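Local coordinates for protein CrmK (Actinoalloteichus sp. WH1-2216-6, PDB 5I1V) that carries covalently bound FAD and probably acts as an oxygen-dependent oxidase that recycles shunt products in caerulomycin biosynthesis, at residues A[19-33]-A[55-68]. Numbering follows the deposited sequence.
With FAD (flavin-adenine dinucleotide), chain E.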
loop_
_atom_site.group_PDB
_atom_site.type_symbol
_atom_site.label_atom_id
_atom_site.label_comp_id
_atom_site.label_asym_id
_atom_site.label_seq_id
_atom_site.Cartn_x
_atom_site.Cartn_y
_atom_site.Cartn_z
ATOM N N LEU A 19 -4.212 -17.553 3.425
ATOM C CA LEU A 19 -5.146 -17.103 4.452
ATOM C C LEU A 19 -4.701 -17.344 5.887
ATOM O O LEU A 19 -5.173 -16.674 6.795
ATOM C CB LEU A 19 -6.532 -17.719 4.219
ATOM C CG LEU A 19 -7.178 -17.258 2.914
ATOM C CD1 LEU A 19 -8.431 -18.053 2.696
ATOM C CD2 LEU A 19 -7.485 -15.775 2.972
ATOM N N ALA A 20 -3.814 -18.301 6.108
ATOM C CA ALA A 20 -3.353 -18.629 7.425
ATOM C C ALA A 20 -2.400 -17.580 8.014
ATOM O O ALA A 20 -2.214 -17.545 9.244
ATOM C CB ALA A 20 -2.691 -19.962 7.403
ATOM N N ARG A 21 -1.824 -16.743 7.148
ATOM C CA ARG A 21 -0.846 -15.745 7.506
ATOM C C ARG A 21 -1.437 -14.339 7.432
ATOM O O ARG A 21 -2.217 -14.044 6.545
ATOM C CB ARG A 21 0.351 -15.875 6.579
ATOM C CG ARG A 21 1.125 -17.140 6.843
ATOM C CD ARG A 21 1.805 -17.718 5.625
ATOM N NE ARG A 21 2.657 -18.801 6.106
ATOM C CZ ARG A 21 2.274 -20.062 6.305
ATOM N NH1 ARG A 21 3.155 -20.902 6.816
ATOM N NH2 ARG A 21 1.041 -20.511 5.965
ATOM N N ALA A 22 -1.188 -13.507 8.432
ATOM C CA ALA A 22 -1.684 -12.143 8.370
ATOM C C ALA A 22 -0.514 -11.279 8.792
ATOM O O ALA A 22 0.634 -11.676 8.543
ATOM C CB ALA A 22 -2.915 -11.970 9.246
ATOM N N ASP A 23 -0.748 -10.124 9.416
ATOM C CA ASP A 23 0.322 -9.166 9.606
ATOM C C ASP A 23 1.453 -9.663 10.516
ATOM O O ASP A 23 2.613 -9.193 10.435
ATOM C CB ASP A 23 -0.239 -7.863 10.171
ATOM C CG ASP A 23 0.856 -6.822 10.402
ATOM O OD1 ASP A 23 1.517 -6.474 9.400
ATOM O OD2 ASP A 23 1.087 -6.418 11.580
ATOM N N ASN A 24 1.142 -10.578 11.418
ATOM C CA ASN A 24 2.173 -11.055 12.355
ATOM C C ASN A 24 2.477 -12.520 12.084
ATOM O O ASN A 24 1.678 -13.399 12.462
ATOM C CB ASN A 24 1.748 -10.810 13.805
ATOM C CG ASN A 24 2.907 -10.940 14.772
ATOM O OD1 ASN A 24 3.888 -11.615 14.457
ATOM N ND2 ASN A 24 2.766 -10.368 15.977
ATOM N N TYR A 25 3.651 -12.784 11.472
ATOM C CA TYR A 25 4.045 -14.146 11.073
ATOM C C TYR A 25 4.369 -15.077 12.259
ATOM O O TYR A 25 4.552 -16.295 12.064
ATOM C CB TYR A 25 5.184 -14.155 9.996
ATOM C CG TYR A 25 4.695 -14.259 8.537
ATOM C CD1 TYR A 25 3.682 -13.439 8.077
ATOM C CD2 TYR A 25 5.235 -15.190 7.631
ATOM C CE1 TYR A 25 3.224 -13.507 6.756
ATOM C CE2 TYR A 25 4.760 -15.277 6.289
ATOM C CZ TYR A 25 3.750 -14.420 5.870
ATOM O OH TYR A 25 3.227 -14.467 4.557
ATOM N N ARG A 26 4.361 -14.553 13.483
ATOM C CA ARG A 26 4.477 -15.422 14.632
ATOM C C ARG A 26 3.237 -16.294 14.769
ATOM O O ARG A 26 3.308 -17.344 15.382
ATOM C CB ARG A 26 4.726 -14.638 15.917
ATOM C CG ARG A 26 6.020 -13.827 15.923
ATOM C CD ARG A 26 6.069 -12.794 17.046
ATOM N NE ARG A 26 5.793 -13.469 18.255
ATOM C CZ ARG A 26 5.114 -13.038 19.300
ATOM N NH1 ARG A 26 4.611 -11.799 19.443
ATOM N NH2 ARG A 26 4.936 -13.919 20.248
ATOM N N PHE A 27 2.095 -15.862 14.221
ATOM C CA PHE A 27 0.850 -16.593 14.442
ATOM C C PHE A 27 0.274 -17.085 13.145
ATOM O O PHE A 27 -0.329 -16.321 12.407
ATOM C CB PHE A 27 -0.144 -15.705 15.156
ATOM C CG PHE A 27 0.435 -15.020 16.330
ATOM C CD1 PHE A 27 1.053 -15.740 17.318
ATOM C CD2 PHE A 27 0.376 -13.651 16.428
ATOM C CE1 PHE A 27 1.630 -15.093 18.426
ATOM C CE2 PHE A 27 0.934 -13.006 17.528
ATOM C CZ PHE A 27 1.543 -13.724 18.517
ATOM N N VAL A 28 0.447 -18.365 12.880
ATOM C CA VAL A 28 -0.053 -18.955 11.664
ATOM C C VAL A 28 -1.291 -19.754 12.053
ATOM O O VAL A 28 -1.231 -20.640 12.866
ATOM C CB VAL A 28 1.057 -19.796 10.981
ATOM C CG1 VAL A 28 0.505 -20.642 9.839
ATOM C CG2 VAL A 28 2.176 -18.856 10.487
ATOM N N ALA A 29 -2.435 -19.438 11.468
ATOM C CA ALA A 29 -3.664 -20.156 11.820
ATOM C C ALA A 29 -3.738 -21.558 11.226
ATOM O O ALA A 29 -3.218 -21.819 10.137
ATOM C CB ALA A 29 -4.852 -19.348 11.345
ATOM N N GLN A 30 -4.484 -22.447 11.865
ATOM C CA GLN A 30 -4.759 -23.742 11.272
ATOM C C GLN A 30 -6.193 -24.219 11.488
ATOM O O GLN A 30 -6.432 -25.255 12.112
ATOM C CB GLN A 30 -3.722 -24.808 11.691
ATOM C CG GLN A 30 -3.339 -24.751 13.118
ATOM C CD GLN A 30 -2.169 -25.689 13.415
ATOM O OE1 GLN A 30 -1.984 -26.728 12.734
ATOM N NE2 GLN A 30 -1.368 -25.327 14.421
ATOM N N PRO A 31 -7.161 -23.473 10.961
ATOM C CA PRO A 31 -8.539 -23.948 11.120
ATOM C C PRO A 31 -8.882 -25.153 10.231
ATOM O O PRO A 31 -8.188 -25.478 9.257
ATOM C CB PRO A 31 -9.344 -22.709 10.698
ATOM C CG PRO A 31 -8.515 -22.178 9.598
ATOM C CD PRO A 31 -7.129 -22.239 10.176
ATOM N N GLU A 32 -9.987 -25.803 10.561
ATOM C CA GLU A 32 -10.654 -26.729 9.682
ATOM C C GLU A 32 -10.882 -26.119 8.305
ATOM O O GLU A 32 -10.691 -26.764 7.266
ATOM C CB GLU A 32 -12.030 -27.046 10.272
ATOM C CG GLU A 32 -12.486 -28.457 10.071
ATOM C CD GLU A 32 -13.939 -28.640 10.499
ATOM O OE1 GLU A 32 -14.698 -29.161 9.659
ATOM O OE2 GLU A 32 -14.306 -28.233 11.637
ATOM N N TYR A 33 -11.361 -24.871 8.307
ATOM C CA TYR A 33 -11.534 -24.150 7.097
ATOM C C TYR A 33 -11.581 -22.664 7.370
ATOM O O TYR A 33 -11.876 -22.223 8.488
ATOM C CB TYR A 33 -12.803 -24.633 6.339
ATOM C CG TYR A 33 -14.094 -24.554 7.077
ATOM C CD1 TYR A 33 -14.881 -23.432 7.027
ATOM C CD2 TYR A 33 -14.523 -25.613 7.834
ATOM C CE1 TYR A 33 -16.098 -23.378 7.686
ATOM C CE2 TYR A 33 -15.694 -25.560 8.535
ATOM C CZ TYR A 33 -16.492 -24.439 8.452
ATOM O OH TYR A 33 -17.669 -24.394 9.170
ATOM N N LYS A 55 -18.126 -25.594 17.375
ATOM C CA LYS A 55 -16.795 -25.177 16.843
ATOM C C LYS A 55 -16.373 -23.824 17.302
ATOM O O LYS A 55 -17.180 -22.886 17.407
ATOM C CB LYS A 55 -16.822 -25.141 15.309
ATOM C CG LYS A 55 -17.255 -26.454 14.726
ATOM C CD LYS A 55 -17.086 -26.563 13.225
ATOM C CE LYS A 55 -17.161 -28.050 12.886
ATOM N NZ LYS A 55 -17.179 -28.270 11.433
ATOM N N ARG A 56 -15.072 -23.678 17.517
ATOM C CA ARG A 56 -14.515 -22.399 17.926
ATOM C C ARG A 56 -14.335 -21.528 16.668
ATOM O O ARG A 56 -13.610 -21.926 15.758
ATOM C CB ARG A 56 -13.164 -22.686 18.584
ATOM C CG ARG A 56 -12.382 -21.464 18.971
ATOM C CD ARG A 56 -13.027 -20.732 20.154
ATOM N NE ARG A 56 -12.422 -19.406 20.227
ATOM C CZ ARG A 56 -11.166 -19.197 20.616
ATOM N NH1 ARG A 56 -10.393 -20.204 21.028
ATOM N NH2 ARG A 56 -10.676 -17.959 20.609
ATOM N N LEU A 57 -14.963 -20.343 16.664
ATOM C CA LEU A 57 -14.979 -19.454 15.550
ATOM C C LEU A 57 -14.332 -18.126 15.905
ATOM O O LEU A 57 -14.545 -17.599 17.015
ATOM C CB LEU A 57 -16.422 -19.238 15.115
ATOM C CG LEU A 57 -16.599 -18.402 13.837
ATOM C CD1 LEU A 57 -17.728 -18.925 12.964
ATOM C CD2 LEU A 57 -16.866 -16.960 14.244
ATOM N N THR A 58 -13.510 -17.612 14.988
ATOM C CA THR A 58 -13.050 -16.237 15.091
ATOM C C THR A 58 -13.225 -15.560 13.747
ATOM O O THR A 58 -13.348 -16.218 12.688
ATOM C CB THR A 58 -11.572 -16.130 15.498
ATOM O OG1 THR A 58 -10.774 -16.890 14.566
ATOM C CG2 THR A 58 -11.333 -16.641 16.995
ATOM N N VAL A 59 -13.183 -14.240 13.794
ATOM C CA VAL A 59 -13.340 -13.406 12.641
ATOM C C VAL A 59 -12.091 -12.594 12.342
ATOM O O VAL A 59 -11.470 -12.053 13.226
ATOM C CB VAL A 59 -14.432 -12.373 12.886
ATOM C CG1 VAL A 59 -14.709 -11.557 11.635
ATOM C CG2 VAL A 59 -15.667 -13.096 13.369
ATOM N N ARG A 60 -11.755 -12.506 11.069
ATOM C CA ARG A 60 -10.670 -11.665 10.654
ATOM C C ARG A 60 -11.179 -10.604 9.666
ATOM O O ARG A 60 -11.891 -10.961 8.749
ATOM C CB ARG A 60 -9.701 -12.477 9.896
ATOM C CG ARG A 60 -8.463 -11.654 9.621
ATOM C CD ARG A 60 -7.641 -12.327 8.643
ATOM N NE ARG A 60 -6.834 -13.332 9.281
ATOM C CZ ARG A 60 -6.626 -14.520 8.724
ATOM N NH1 ARG A 60 -7.273 -14.851 7.552
ATOM N NH2 ARG A 60 -5.791 -15.373 9.345
ATOM N N SER A 61 -10.777 -9.350 9.839
ATOM C CA SER A 61 -11.101 -8.310 8.892
ATOM C C SER A 61 -9.809 -7.951 8.168
ATOM O O SER A 61 -9.566 -8.466 7.060
ATOM C CB SER A 61 -11.834 -7.144 9.558
ATOM O OG SER A 61 -13.099 -7.607 10.031
ATOM N N GLY A 62 -8.980 -7.120 8.776
ATOM C CA GLY A 62 -7.696 -6.765 8.185
ATOM C C GLY A 62 -6.475 -7.524 8.615
ATOM O O GLY A 62 -5.377 -7.363 8.006
ATOM N N GLY A 63 -6.607 -8.364 9.628
ATOM C CA GLY A 63 -5.470 -9.173 10.049
ATOM C C GLY A 63 -4.365 -8.480 10.809
ATOM O O GLY A 63 -3.290 -9.058 10.983
ATOM N N HIS A 64 -4.599 -7.288 11.318
ATOM C CA HIS A 64 -3.566 -6.568 12.052
ATOM C C HIS A 64 -3.420 -6.876 13.499
ATOM O O HIS A 64 -2.610 -6.224 14.181
ATOM C CB HIS A 64 -3.736 -5.063 11.818
ATOM C CG HIS A 64 -2.982 -4.652 10.629
ATOM N ND1 HIS A 64 -1.684 -4.195 10.717
ATOM C CD2 HIS A 64 -3.254 -4.780 9.315
ATOM C CE1 HIS A 64 -1.199 -4.034 9.495
ATOM N NE2 HIS A 64 -2.129 -4.395 8.635
ATOM N N CYS A 65 -4.154 -7.863 14.014
ATOM C CA CYS A 65 -4.111 -8.107 15.491
ATOM C C CYS A 65 -2.645 -8.306 15.892
ATOM O O CYS A 65 -1.964 -9.089 15.234
ATOM C CB CYS A 65 -4.775 -9.415 15.835
ATOM S SG CYS A 65 -5.090 -9.640 17.602
ATOM N N GLY A 66 -2.239 -7.712 16.996
ATOM C CA GLY A 66 -0.898 -7.905 17.526
ATOM C C GLY A 66 -0.696 -9.230 18.251
ATOM O O GLY A 66 0.409 -9.639 18.441
ATOM N N GLU A 67 -1.758 -9.950 18.572
ATOM C CA GLU A 67 -1.648 -11.253 19.235
ATOM C C GLU A 67 -2.391 -12.303 18.422
ATOM O O GLU A 67 -2.926 -11.986 17.369
ATOM C CB GLU A 67 -2.269 -11.186 20.620
ATOM C CG GLU A 67 -1.538 -10.313 21.607
ATOM C CD GLU A 67 -0.208 -10.906 22.108
ATOM O OE1 GLU A 67 0.337 -10.328 23.070
ATOM O OE2 GLU A 67 0.293 -11.927 21.569
ATOM N N ALA A 68 -2.438 -13.523 18.927
ATOM C CA ALA A 68 -2.988 -14.661 18.219
ATOM C C ALA A 68 -4.498 -14.806 18.470
ATOM O O ALA A 68 -5.005 -15.910 18.568
ATOM C CB ALA A 68 -2.309 -15.944 18.668
HETATM P PA FAD E . -7.868 -8.480 12.833
HETATM O O1A FAD E . -6.565 -9.165 13.163
HETATM O O2A FAD E . -8.600 -9.012 11.635
HETATM O O5B FAD E . -8.811 -8.478 14.089
HETATM C C5B FAD E . -8.468 -7.836 15.313
HETATM C C4B FAD E . -9.372 -8.378 16.430
HETATM O O4B FAD E . -10.705 -7.910 16.145
HETATM C C3B FAD E . -9.517 -9.879 16.558
HETATM O O3B FAD E . -9.877 -10.178 17.895
HETATM C C2B FAD E . -10.683 -10.196 15.665
HETATM O O2B FAD E . -11.291 -11.486 15.794
HETATM C C1B FAD E . -11.588 -8.981 15.903
HETATM N N9A FAD E . -12.373 -8.628 14.694
HETATM C C8A FAD E . -11.943 -8.398 13.416
HETATM N N7A FAD E . -13.020 -8.217 12.584
HETATM C C5A FAD E . -14.085 -8.329 13.349
HETATM C C6A FAD E . -15.496 -8.212 13.074
HETATM N N6A FAD E . -15.843 -7.918 11.836
HETATM N N1A FAD E . -16.335 -8.400 14.098
HETATM C C2A FAD E . -15.915 -8.724 15.340
HETATM N N3A FAD E . -14.605 -8.793 15.691
HETATM C C4A FAD E . -13.700 -8.655 14.689
HETATM N N1 FAD E . -4.805 1.452 15.685
HETATM C C2 FAD E . -5.080 2.768 15.845
HETATM O O2 FAD E . -6.000 3.123 16.591
HETATM N N3 FAD E . -4.390 3.744 15.216
HETATM C C4 FAD E . -3.355 3.524 14.415
HETATM O O4 FAD E . -2.777 4.464 13.830
HETATM C C4X FAD E . -2.984 2.139 14.166
HETATM N N5 FAD E . -1.936 1.834 13.355
HETATM C C5X FAD E . -1.695 0.545 13.070
HETATM C C6 FAD E . -0.733 0.214 12.115
HETATM C C7 FAD E . -0.417 -1.101 11.778
HETATM C C7M FAD E . 0.649 -1.382 10.711
HETATM C C8 FAD E . -1.164 -2.165 12.483
HETATM C C8M FAD E . -0.886 -3.618 12.213
HETATM C C9 FAD E . -2.130 -1.865 13.450
HETATM C C9A FAD E . -2.428 -0.541 13.768
HETATM N N10 FAD E . -3.403 -0.208 14.715
HETATM C C10 FAD E . -3.736 1.121 14.904
HETATM C "C1'" FAD E . -3.983 -1.210 15.609
HETATM C "C2'" FAD E . -5.268 -1.732 15.053
HETATM O "O2'" FAD E . -6.294 -0.802 15.339
HETATM C "C3'" FAD E . -5.610 -3.088 15.574
HETATM O "O3'" FAD E . -4.525 -3.998 15.243
HETATM C "C4'" FAD E . -6.963 -3.582 15.021
HETATM O "O4'" FAD E . -7.515 -4.482 15.981
HETATM C "C5'" FAD E . -6.780 -4.256 13.676
HETATM O "O5'" FAD E . -8.069 -4.607 13.173
HETATM P P FAD E . -8.078 -5.643 11.972
HETATM O O1P FAD E . -7.131 -5.216 10.912
HETATM O O2P FAD E . -9.491 -5.942 11.583
HETATM O O3P FAD E . -7.447 -6.954 12.688
HETATM O O HOH W 1 0.387 -7.349 13.818
HETATM O O HOH W 2 2.615 -12.565 22.283
HETATM O O HOH W 3 2.485 -10.128 20.103
#
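Asp23 lies over the ring of His64, the residue whose ND1 is bonded covalently to FAD C8M, in the FAD-binding domain of a PCMH-type, berberine bridge enzyme-like oxidase. Beyond strand 57-60 the loop 61-68 runs along the FAD pyrophosphate, with the backbone N atoms of Ser61, Gly62, Gly63, His64 and Cys65 hydrogen-bonded to phosphate oxygens, while 19-33 packs against its other side. Following Asp23 outward, CB sits over the imidazole face, 4.0 Å from the ring centroid. CG, set anti to the backbone N (chi1 179°), comes 3.6 Å from His64 CE1, and the carboxylate stacks at 23° to the ring. OD2 ends 3.5 Å from FAD C8M and also pairs with Arg340. Behind it, Asp23 N donates to Gly63 O (3.2 Å), reaching it from 35° off the carbonyl plane.

Farther along, the Phe27 ring lies between Arg26 CB on one face and Ala68 CB on the other, the latter 3.9 Å from its centroid, with Gly66 O at its edge. With only a methyl group in place of this ring, as an alanine would leave, a gap would probably open between Arg26 CB and Ala68 CB, and Gly66 O would lose its edge partner. At the far end, Glu32 and Lys55 form a salt bridge. Deeper in, the bent Arg60 side chain pairs with Asp80 and points both NH1 and NH2 at Leu19 O, each bond weak at 2.9 Å.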